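PDB 4CVU: beta-mannosidase from Trichoderma harzianum, which probably hydrolyses beta-linked mannose residues from the non-reducing ends of mannosides, as a member of glycoside hydrolase family 2. Local coordinates for residues I598-P601 against T605-Q608; L864-N869 against T887-P892; F916-D921 against G925-Q930. One frame throughout, in Å; residues are numbered along the deposited sequence. Where two conformers were deposited one is given.

Interaction 1 (I598-P601 against T605-Q608)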
loop_
_atom_site.group_PDB
_atom_site.type_symbol
_atom_site.label_atom_id
_atom_site.label_comp_id
_atom_site.label_asym_id
_atom_site.label_seq_id
_atom_site.Cartn_x
_atom_site.Cartn_y
_atom_site.Cartn_z
ATOM N N ILE A 598 19.808 -15.467 4.682
ATOM C CA ILE A 598 18.521 -14.690 4.620
ATOM C C ILE A 598 17.420 -15.295 3.778
ATOM O O ILE A 598 17.724 -16.114 2.875
ATOM C CB ILE A 598 18.753 -13.238 4.191
ATOM C CG1 ILE A 598 19.220 -13.184 2.730
ATOM C CG2 ILE A 598 19.774 -12.566 5.099
ATOM C CD1 ILE A 598 19.135 -11.816 2.077
ATOM N N SER A 599 16.129 -14.925 3.949
ATOM C CA SER A 599 15.195 -15.422 3.007
ATOM C C SER A 599 14.085 -14.325 2.979
ATOM O O SER A 599 14.014 -13.525 3.910
ATOM C CB SER A 599 14.623 -16.745 3.525
ATOM O OG SER A 599 13.777 -16.559 4.703
ATOM N N MET A 600 13.310 -14.317 1.902
ATOM C CA MET A 600 12.211 -13.361 1.738
ATOM C C MET A 600 11.146 -13.643 2.731
ATOM O O MET A 600 10.915 -14.791 3.087
ATOM C CB MET A 600 11.576 -13.553 0.363
ATOM C CG MET A 600 12.235 -13.023 -0.863
ATOM S SD MET A 600 12.566 -11.308 -0.774
ATOM C CE MET A 600 12.996 -10.861 -2.425
ATOM N N PRO A 601 10.368 -12.610 3.137
ATOM C CA PRO A 601 9.203 -12.977 3.885
ATOM C C PRO A 601 8.029 -13.348 2.957
ATOM O O PRO A 601 8.075 -13.122 1.728
ATOM C CB PRO A 601 8.851 -11.662 4.610
ATOM C CG PRO A 601 9.296 -10.586 3.697
ATOM C CD PRO A 601 10.589 -11.149 3.115
ATOM N N THR A 605 3.189 -10.751 4.205
ATOM C CA THR A 605 3.995 -9.840 5.008
ATOM C C THR A 605 4.415 -8.625 4.120
ATOM O O THR A 605 4.073 -7.452 4.462
ATOM C CB THR A 605 5.174 -10.544 5.713
ATOM O OG1 THR A 605 4.713 -11.344 6.847
ATOM C CG2 THR A 605 6.132 -9.548 6.193
ATOM N N TRP A 606 5.028 -8.886 2.944
ATOM C CA TRP A 606 5.354 -7.795 2.001
ATOM C C TRP A 606 4.163 -6.867 1.826
ATOM O O TRP A 606 4.304 -5.629 1.805
ATOM C CB TRP A 606 5.659 -8.314 0.648
ATOM C CG TRP A 606 7.102 -8.784 0.572
ATOM C CD1 TRP A 606 7.528 -10.030 0.375
ATOM C CD2 TRP A 606 8.249 -7.971 0.755
ATOM N NE1 TRP A 606 8.940 -10.069 0.365
ATOM C CE2 TRP A 606 9.390 -8.797 0.601
ATOM C CE3 TRP A 606 8.440 -6.613 1.004
ATOM C CZ2 TRP A 606 10.677 -8.294 0.698
ATOM C CZ3 TRP A 606 9.707 -6.115 1.091
ATOM C CH2 TRP A 606 10.832 -6.962 0.937
ATOM N N GLN A 607 3.016 -7.470 1.626
ATOM C CA GLN A 607 1.807 -6.708 1.314
ATOM C C GLN A 607 1.434 -5.675 2.390
ATOM O O GLN A 607 0.636 -4.742 2.153
ATOM C CB GLN A 607 0.646 -7.663 1.050
ATOM C CG GLN A 607 0.657 -8.242 -0.345
ATOM C CD GLN A 607 -0.414 -9.295 -0.539
ATOM O OE1 GLN A 607 -0.692 -10.136 0.335
ATOM N NE2 GLN A 607 -1.023 -9.239 -1.659
ATOM N N GLN A 608 1.983 -5.850 3.586
ATOM C CA GLN A 608 1.721 -4.931 4.680
ATOM C C GLN A 608 2.421 -3.587 4.467
ATOM O O GLN A 608 1.950 -2.593 4.956
ATOM C CB GLN A 608 2.208 -5.539 6.008
ATOM C CG GLN A 608 1.483 -6.809 6.406
ATOM C CD GLN A 608 2.118 -7.514 7.594
ATOM O OE1 GLN A 608 3.079 -7.030 8.212
ATOM N NE2 GLN A 608 1.564 -8.659 7.933
#

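Interaction 2 (L864-N869 against T887-P892)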
loop_
_atom_site.group_PDB
_atom_site.type_symbol
_atom_site.label_atom_id
_atom_site.label_comp_id
_atom_site.label_asym_id
_atom_site.label_seq_id
_atom_site.Cartn_x
_atom_site.Cartn_y
_atom_site.Cartn_z
ATOM N N LEU A 864 -3.509 -32.954 -3.935
ATOM C CA LEU A 864 -3.730 -32.804 -2.519
ATOM C C LEU A 864 -5.178 -32.443 -2.264
ATOM O O LEU A 864 -5.765 -31.695 -3.032
ATOM C CB LEU A 864 -2.845 -31.689 -1.944
ATOM C CG LEU A 864 -1.347 -31.937 -1.811
ATOM C CD1 LEU A 864 -0.632 -30.620 -1.621
ATOM C CD2 LEU A 864 -1.077 -32.839 -0.622
ATOM N N HIS A 865 -5.754 -33.048 -1.267
ATOM C CA HIS A 865 -7.069 -32.611 -0.727
ATOM C C HIS A 865 -6.975 -32.028 0.751
ATOM O O HIS A 865 -6.220 -32.443 1.666
ATOM C CB HIS A 865 -8.057 -33.793 -0.654
ATOM C CG HIS A 865 -8.610 -34.248 -1.976
ATOM N ND1 HIS A 865 -7.824 -34.756 -2.986
ATOM C CD2 HIS A 865 -9.886 -34.318 -2.428
ATOM C CE1 HIS A 865 -8.588 -35.107 -4.006
ATOM N NE2 HIS A 865 -9.846 -34.856 -3.691
ATOM N N LEU A 866 -7.753 -30.978 0.934
ATOM C CA LEU A 866 -7.673 -30.283 2.197
ATOM C C LEU A 866 -9.080 -30.017 2.673
ATOM O O LEU A 866 -9.932 -29.616 1.883
ATOM C CB LEU A 866 -6.905 -28.958 2.009
ATOM C CG LEU A 866 -6.739 -28.032 3.214
ATOM C CD1 LEU A 866 -5.840 -28.678 4.231
ATOM C CD2 LEU A 866 -6.188 -26.654 2.813
ATOM N N SER A 867 -9.322 -30.271 3.952
ATOM C CA SER A 867 -10.632 -30.000 4.554
ATOM C C SER A 867 -10.434 -29.620 5.991
ATOM O O SER A 867 -9.385 -29.911 6.581
ATOM C CB SER A 867 -11.557 -31.233 4.453
ATOM O OG SER A 867 -10.907 -32.403 4.900
ATOM N N TYR A 868 -11.444 -28.977 6.554
ATOM C CA TYR A 868 -11.391 -28.576 7.944
ATOM C C TYR A 868 -12.577 -29.133 8.724
ATOM O O TYR A 868 -13.709 -29.139 8.223
ATOM C CB TYR A 868 -11.397 -27.049 8.074
ATOM C CG TYR A 868 -11.256 -26.563 9.500
ATOM C CD1 TYR A 868 -10.050 -26.685 10.181
ATOM C CD2 TYR A 868 -12.323 -25.953 10.152
ATOM C CE1 TYR A 868 -9.912 -26.232 11.500
ATOM C CE2 TYR A 868 -12.188 -25.479 11.460
ATOM C CZ TYR A 868 -10.995 -25.633 12.119
ATOM O OH TYR A 868 -10.872 -25.185 13.379
ATOM N N ASN A 869 -12.297 -29.577 9.945
ATOM C CA ASN A 869 -13.324 -30.160 10.819
ATOM C C ASN A 869 -13.513 -29.221 11.983
ATOM O O ASN A 869 -12.616 -29.041 12.785
ATOM C CB ASN A 869 -12.915 -31.557 11.285
ATOM C CG ASN A 869 -14.016 -32.261 12.075
ATOM O OD1 ASN A 869 -14.480 -31.750 13.095
ATOM N ND2 ASN A 869 -14.440 -33.450 11.599
ATOM N N THR A 887 5.061 -30.330 1.735
ATOM C CA THR A 887 3.624 -29.946 1.807
ATOM C C THR A 887 3.494 -28.766 2.706
ATOM O O THR A 887 4.068 -28.781 3.793
ATOM C CB THR A 887 2.827 -31.133 2.372
ATOM O OG1 THR A 887 3.170 -32.314 1.637
ATOM C CG2 THR A 887 1.310 -30.921 2.287
ATOM N N TRP A 888 2.667 -27.754 2.330
ATOM C CA TRP A 888 2.773 -26.463 2.961
ATOM C C TRP A 888 1.409 -25.849 3.025
ATOM O O TRP A 888 0.838 -25.612 1.982
ATOM C CB TRP A 888 3.704 -25.537 2.138
ATOM C CG TRP A 888 3.860 -24.166 2.734
ATOM C CD1 TRP A 888 3.324 -22.991 2.256
ATOM C CD2 TRP A 888 4.541 -23.836 3.952
ATOM N NE1 TRP A 888 3.676 -21.935 3.095
ATOM C CE2 TRP A 888 4.406 -22.432 4.148
ATOM C CE3 TRP A 888 5.279 -24.572 4.875
ATOM C CZ2 TRP A 888 4.957 -21.784 5.223
ATOM C CZ3 TRP A 888 5.829 -23.912 5.964
ATOM C CH2 TRP A 888 5.667 -22.545 6.136
ATOM N N LEU A 889 0.958 -25.575 4.240
ATOM C CA LEU A 889 -0.293 -24.880 4.511
ATOM C C LEU A 889 0.017 -23.444 4.728
ATOM O O LEU A 889 0.996 -23.123 5.398
ATOM C CB LEU A 889 -0.913 -25.459 5.763
ATOM C CG LEU A 889 -1.296 -26.954 5.654
ATOM C CD1 LEU A 889 -1.268 -27.589 7.022
ATOM C CD2 LEU A 889 -2.651 -27.102 5.046
ATOM N N THR A 890 -0.832 -22.557 4.195
ATOM C CA THR A 890 -0.630 -21.168 4.295
ATOM C C THR A 890 -1.915 -20.638 4.891
ATOM O O THR A 890 -2.925 -20.827 4.268
ATOM C CB THR A 890 -0.448 -20.495 2.893
ATOM O OG1 THR A 890 0.669 -21.069 2.213
ATOM C CG2 THR A 890 -0.225 -18.989 3.075
ATOM N N HIS A 891 -1.854 -20.041 6.088
ATOM C CA HIS A 891 -3.014 -19.322 6.676
ATOM C C HIS A 891 -3.134 -17.919 6.071
ATOM O O HIS A 891 -2.147 -17.340 5.659
ATOM C CB HIS A 891 -2.883 -19.296 8.208
ATOM C CG HIS A 891 -1.862 -18.339 8.734
ATOM N ND1 HIS A 891 -2.150 -17.013 8.966
ATOM C CD2 HIS A 891 -0.579 -18.521 9.114
ATOM C CE1 HIS A 891 -1.082 -16.414 9.454
ATOM N NE2 HIS A 891 -0.112 -17.311 9.541
ATOM N N PRO A 892 -4.359 -17.360 6.011
ATOM C CA PRO A 892 -4.529 -16.074 5.387
ATOM C C PRO A 892 -4.097 -14.919 6.275
ATOM O O PRO A 892 -3.765 -15.107 7.446
ATOM C CB PRO A 892 -6.050 -15.997 5.172
ATOM C CG PRO A 892 -6.599 -16.742 6.323
ATOM C CD PRO A 892 -5.635 -17.905 6.480
#

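Interaction 3 (F916-D921 against G925-Q930)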
loop_
_atom_site.group_PDB
_atom_site.type_symbol
_atom_site.label_atom_id
_atom_site.label_comp_id
_atom_site.label_asym_id
_atom_site.label_seq_id
_atom_site.Cartn_x
_atom_site.Cartn_y
_atom_site.Cartn_z
ATOM N N PHE A 916 -4.099 -25.948 14.491
ATOM C CA PHE A 916 -3.591 -24.586 14.428
ATOM C C PHE A 916 -3.815 -23.943 15.787
ATOM O O PHE A 916 -4.919 -24.000 16.335
ATOM C CB PHE A 916 -4.357 -23.797 13.345
ATOM C CG PHE A 916 -3.786 -22.426 13.022
ATOM C CD1 PHE A 916 -2.782 -22.282 12.076
ATOM C CD2 PHE A 916 -4.294 -21.287 13.611
ATOM C CE1 PHE A 916 -2.265 -21.026 11.750
ATOM C CE2 PHE A 916 -3.805 -20.024 13.278
ATOM C CZ PHE A 916 -2.775 -19.899 12.357
ATOM N N THR A 917 -2.768 -23.329 16.324
ATOM C CA THR A 917 -2.884 -22.497 17.521
ATOM C C THR A 917 -3.363 -21.103 17.136
ATOM O O THR A 917 -2.607 -20.326 16.583
ATOM C CB THR A 917 -1.531 -22.445 18.218
ATOM O OG1 THR A 917 -1.156 -23.782 18.553
ATOM C CG2 THR A 917 -1.559 -21.583 19.463
ATOM N N LEU A 918 -4.636 -20.824 17.359
ATOM C CA LEU A 918 -5.225 -19.559 16.976
ATOM C C LEU A 918 -4.872 -18.543 18.037
ATOM O O LEU A 918 -5.328 -18.652 19.160
ATOM C CB LEU A 918 -6.750 -19.674 16.839
ATOM C CG LEU A 918 -7.520 -18.426 16.410
ATOM C CD1 LEU A 918 -7.006 -17.937 15.085
ATOM C CD2 LEU A 918 -9.006 -18.737 16.304
ATOM N N GLN A 919 -4.055 -17.557 17.688
ATOM C CA GLN A 919 -3.673 -16.491 18.619
ATOM C C GLN A 919 -4.565 -15.284 18.471
ATOM O O GLN A 919 -4.906 -14.650 19.460
ATOM C CB GLN A 919 -2.236 -16.077 18.439
ATOM C CG GLN A 919 -1.283 -17.205 18.690
ATOM C CD GLN A 919 0.132 -16.856 18.357
ATOM O OE1 GLN A 919 0.395 -16.307 17.298
ATOM N NE2 GLN A 919 1.062 -17.157 19.268
ATOM N N GLN A 920 -4.937 -14.953 17.236
ATOM C CA GLN A 920 -5.878 -13.861 17.014
ATOM C C GLN A 920 -6.614 -14.058 15.714
ATOM O O GLN A 920 -6.027 -14.453 14.750
ATOM C CB GLN A 920 -5.131 -12.520 16.939
ATOM C CG GLN A 920 -6.024 -11.317 16.644
ATOM C CD GLN A 920 -5.224 -10.038 16.490
ATOM O OE1 GLN A 920 -5.154 -9.257 17.406
ATOM N NE2 GLN A 920 -4.579 -9.857 15.339
ATOM N N ASP A 921 -7.899 -13.743 15.701
ATOM C CA ASP A 921 -8.707 -13.868 14.493
ATOM C C ASP A 921 -9.435 -12.570 14.232
ATOM O O ASP A 921 -10.090 -12.073 15.108
ATOM C CB ASP A 921 -9.731 -14.984 14.676
ATOM C CG ASP A 921 -10.494 -15.285 13.407
ATOM O OD1 ASP A 921 -10.094 -14.798 12.332
ATOM O OD2 ASP A 921 -11.488 -16.018 13.482
ATOM N N GLY A 925 -13.939 -16.270 12.182
ATOM C CA GLY A 925 -13.975 -17.698 11.979
ATOM C C GLY A 925 -13.934 -18.182 10.543
ATOM O O GLY A 925 -13.805 -19.373 10.326
ATOM N N LYS A 926 -14.007 -17.290 9.557
ATOM C CA LYS A 926 -14.000 -17.725 8.146
ATOM C C LYS A 926 -12.614 -18.022 7.588
ATOM O O LYS A 926 -12.511 -18.470 6.465
ATOM C CB LYS A 926 -14.647 -16.684 7.254
ATOM C CG LYS A 926 -16.075 -16.343 7.663
ATOM C CD LYS A 926 -16.845 -15.773 6.474
ATOM C CE LYS A 926 -18.320 -15.565 6.834
ATOM N NZ LYS A 926 -19.094 -16.860 6.856
ATOM N N TRP A 927 -11.569 -17.703 8.333
ATOM C CA TRP A 927 -10.182 -17.946 7.890
ATOM C C TRP A 927 -9.864 -19.380 7.490
ATOM O O TRP A 927 -8.933 -19.626 6.693
ATOM C CB TRP A 927 -9.200 -17.512 8.976
ATOM C CG TRP A 927 -9.276 -18.330 10.245
ATOM C CD1 TRP A 927 -10.130 -18.139 11.313
ATOM C CD2 TRP A 927 -8.485 -19.471 10.566
ATOM N NE1 TRP A 927 -9.904 -19.088 12.279
ATOM C CE2 TRP A 927 -8.902 -19.924 11.845
ATOM C CE3 TRP A 927 -7.448 -20.153 9.903
ATOM C CZ2 TRP A 927 -8.331 -21.025 12.463
ATOM C CZ3 TRP A 927 -6.891 -21.280 10.522
ATOM C CH2 TRP A 927 -7.323 -21.699 11.786
ATOM N N THR A 928 -10.575 -20.339 8.102
ATOM C CA THR A 928 -10.355 -21.776 7.845
ATOM C C THR A 928 -10.651 -22.134 6.388
ATOM O O THR A 928 -9.951 -22.943 5.803
ATOM C CB THR A 928 -11.249 -22.679 8.746
ATOM O OG1 THR A 928 -12.647 -22.360 8.556
ATOM C CG2 THR A 928 -10.873 -22.474 10.178
ATOM N N GLU A 929 -11.654 -21.474 5.821
ATOM C CA GLU A 929 -12.017 -21.612 4.417
ATOM C C GLU A 929 -11.017 -20.988 3.449
ATOM O O GLU A 929 -11.079 -21.280 2.263
ATOM C CB GLU A 929 -13.342 -20.906 4.135
ATOM C CG GLU A 929 -14.507 -21.416 4.944
ATOM C CD GLU A 929 -15.713 -20.496 4.830
ATOM O OE1 GLU A 929 -15.749 -19.659 3.896
ATOM O OE2 GLU A 929 -16.631 -20.609 5.672
ATOM N N GLN A 930 -10.155 -20.095 3.947
ATOM C CA GLN A 930 -9.184 -19.388 3.103
ATOM C C GLN A 930 -7.823 -20.036 3.217
ATOM O O GLN A 930 -6.896 -19.632 2.547
ATOM C CB GLN A 930 -9.093 -17.914 3.475
ATOM C CG GLN A 930 -10.457 -17.195 3.523
ATOM C CD GLN A 930 -10.492 -16.063 4.558
ATOM O OE1 GLN A 930 -9.430 -15.619 5.057
ATOM N NE2 GLN A 930 -11.713 -15.596 4.909
#

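Interaction 1 (I598-P601 against T605-Q608)
Pro601 lies over one face of the Trp606 indole in a CH-pi contact, and Met600 brings its sulfur to the edge of the same ring in a Met-aromatic contact. The chain turns here from the loop after strand 592-595 into helix 603-609, in what is probably the (beta/alpha)8-barrel domain, as in other family 2 enzymes. Pro601 CG sits 3.6 Å from the centroid of the five-membered ring, 22° from its normal, while Pro601 CD comes within 3.4 Å of Trp606 NE1. The pyrrolidine and the indole side chain are roughly perpendicular in their approach. Met600 SD, near the ring plane, is 3.8 Å from Trp606 CZ2; the methionine chain reaches that edge because it bends at chi2 (-55°). Thr605 adds a methyl contact, with its CG2 3.8 Å from Pro601 CB, and its hydroxyl OG1 is hydrogen-bonded to Glu721. Further out, Cys672 of helix 664-692 and Val622 of helix 620-625 each touch both Met600 and Trp606, and the Phe668 ring meets the indole, so the cluster is buried. Ser602 OG is hydrogen-bonded to Thr605 N near the start of the helix; within the helix, Gln608 N donates to Thr605 O at 2.8 Å.

Interaction 2 (L864-N869 against T887-P892)
Thr887 opens this contact with its methyl, CG2, which lies 4.2 Å from Leu864 CD2. The two meet across the interior of the C-terminal Ig-fold beta-sandwich: strand 864-869 is an outer strand of the four-stranded sheet, and strand 884-890 is the middle strand of the three-stranded one. The hydroxyl of Thr887 is tied into its own sheet region, where OG1 is hydrogen-bonded to Ser884 OG and to Phe904 O, leaving the methyl to the apolar contact. Trp888 points away from the facing strand, and its indole meets the rings of His673 and Tyr731. At Leu889 the end of the side chain makes the contact: its CD2 methyl reaches Leu866 CD1 at 3.6 Å, branch end against branch end, with the two side chains at a slant to each other. With its CG anti to the backbone N (chi1 178°), Leu866 reaches toward the opposing sheet. Val933 on strand 932-934 touches both Leu866 and Thr887, as does Val877 on strand 874-879, adding to the apolar layer between the sheets. After Thr890 the strand gives way to a loop, where His891 ND1 donates to Pro892 O over 2.9 Å, with an N-H...O angle of 136° and the acceptor 28° out of the imidazole plane.

Interaction 3 (F916-D921 against G925-Q930)
The Trp927 indole has Leu918 CD1 over one face, 3.9 Å above the plane and toward the rim, and Thr928 CG2 over the opposite face, 3.6 Å above its centre. At the edge, near the ring plane, Asp921 OD2 approaches Trp927 CD1 to 3.3 Å, with the carboxylate turned 81° from the indole, almost upright to it. The Phe916 ring meets the six-membered part obliquely, the two planes at 43°, and its closest approach is Phe916 CD2 to Trp927 CH2 at 3.6 Å. Trp927 CZ3 lies over one face of Phe916, while Phe899 and His891 form edge-to-face pairs with that ring. Trp927 holds its CG in the crowded position between its backbone N and carbonyl carbon, which swings the indole back against the strand. That strand, 911-921, belongs to the four-stranded sheet of the Ig-fold sandwich. A classic beta bulge, where Gln919 and Gln920 both face Leu896, interrupts it just before Asp921. The following loop folds back and makes a short turn, in which Gln930 N donates to Trp927 O at 3.0 Å. Asp921 fastens its start: Gly925 N donates to Asp921 OD2 on the syn side at 2.8 Å, with an N-H...O angle of 137°, while OD1 is hydrogen-bonded to Thr923 OG1, which also bonds Trp927 N. Replacing Asp921 with an alanine would probably leave Gly925 N and the Thr923 hydroxyl without these partners and free the turn carrying Trp927 to shift. Gly925 has a positive phi, at which any side chain's first carbon would collide with the preceding carbonyl oxygen.

How the interactions relate
Interactions 2 and 3 belong to one Ig-fold unit and abut, their centres 12 Å apart. Strand 864-869 and strand 911-921 lie in the same sheet, and the seam between the two contacts includes Tyr868 CE2 against Thr928 CG2 at 3.5 Å and Pro892 CG against Gln930 OE1 at 3.3 Å. Interaction 1 stands apart, earlier in the chain: its centre is about 21 Å from each of the others, and its nearest atoms are about 8 Å from interaction 2 and about 10 Å from interaction 3. Its Met600 side chain is about 7 Å from an N-acetylglucosamine of a glycan attached to the protein, not a substrate site, whereas the Thr887 side chain of interaction 2 is about 9 Å from a cadmium ion.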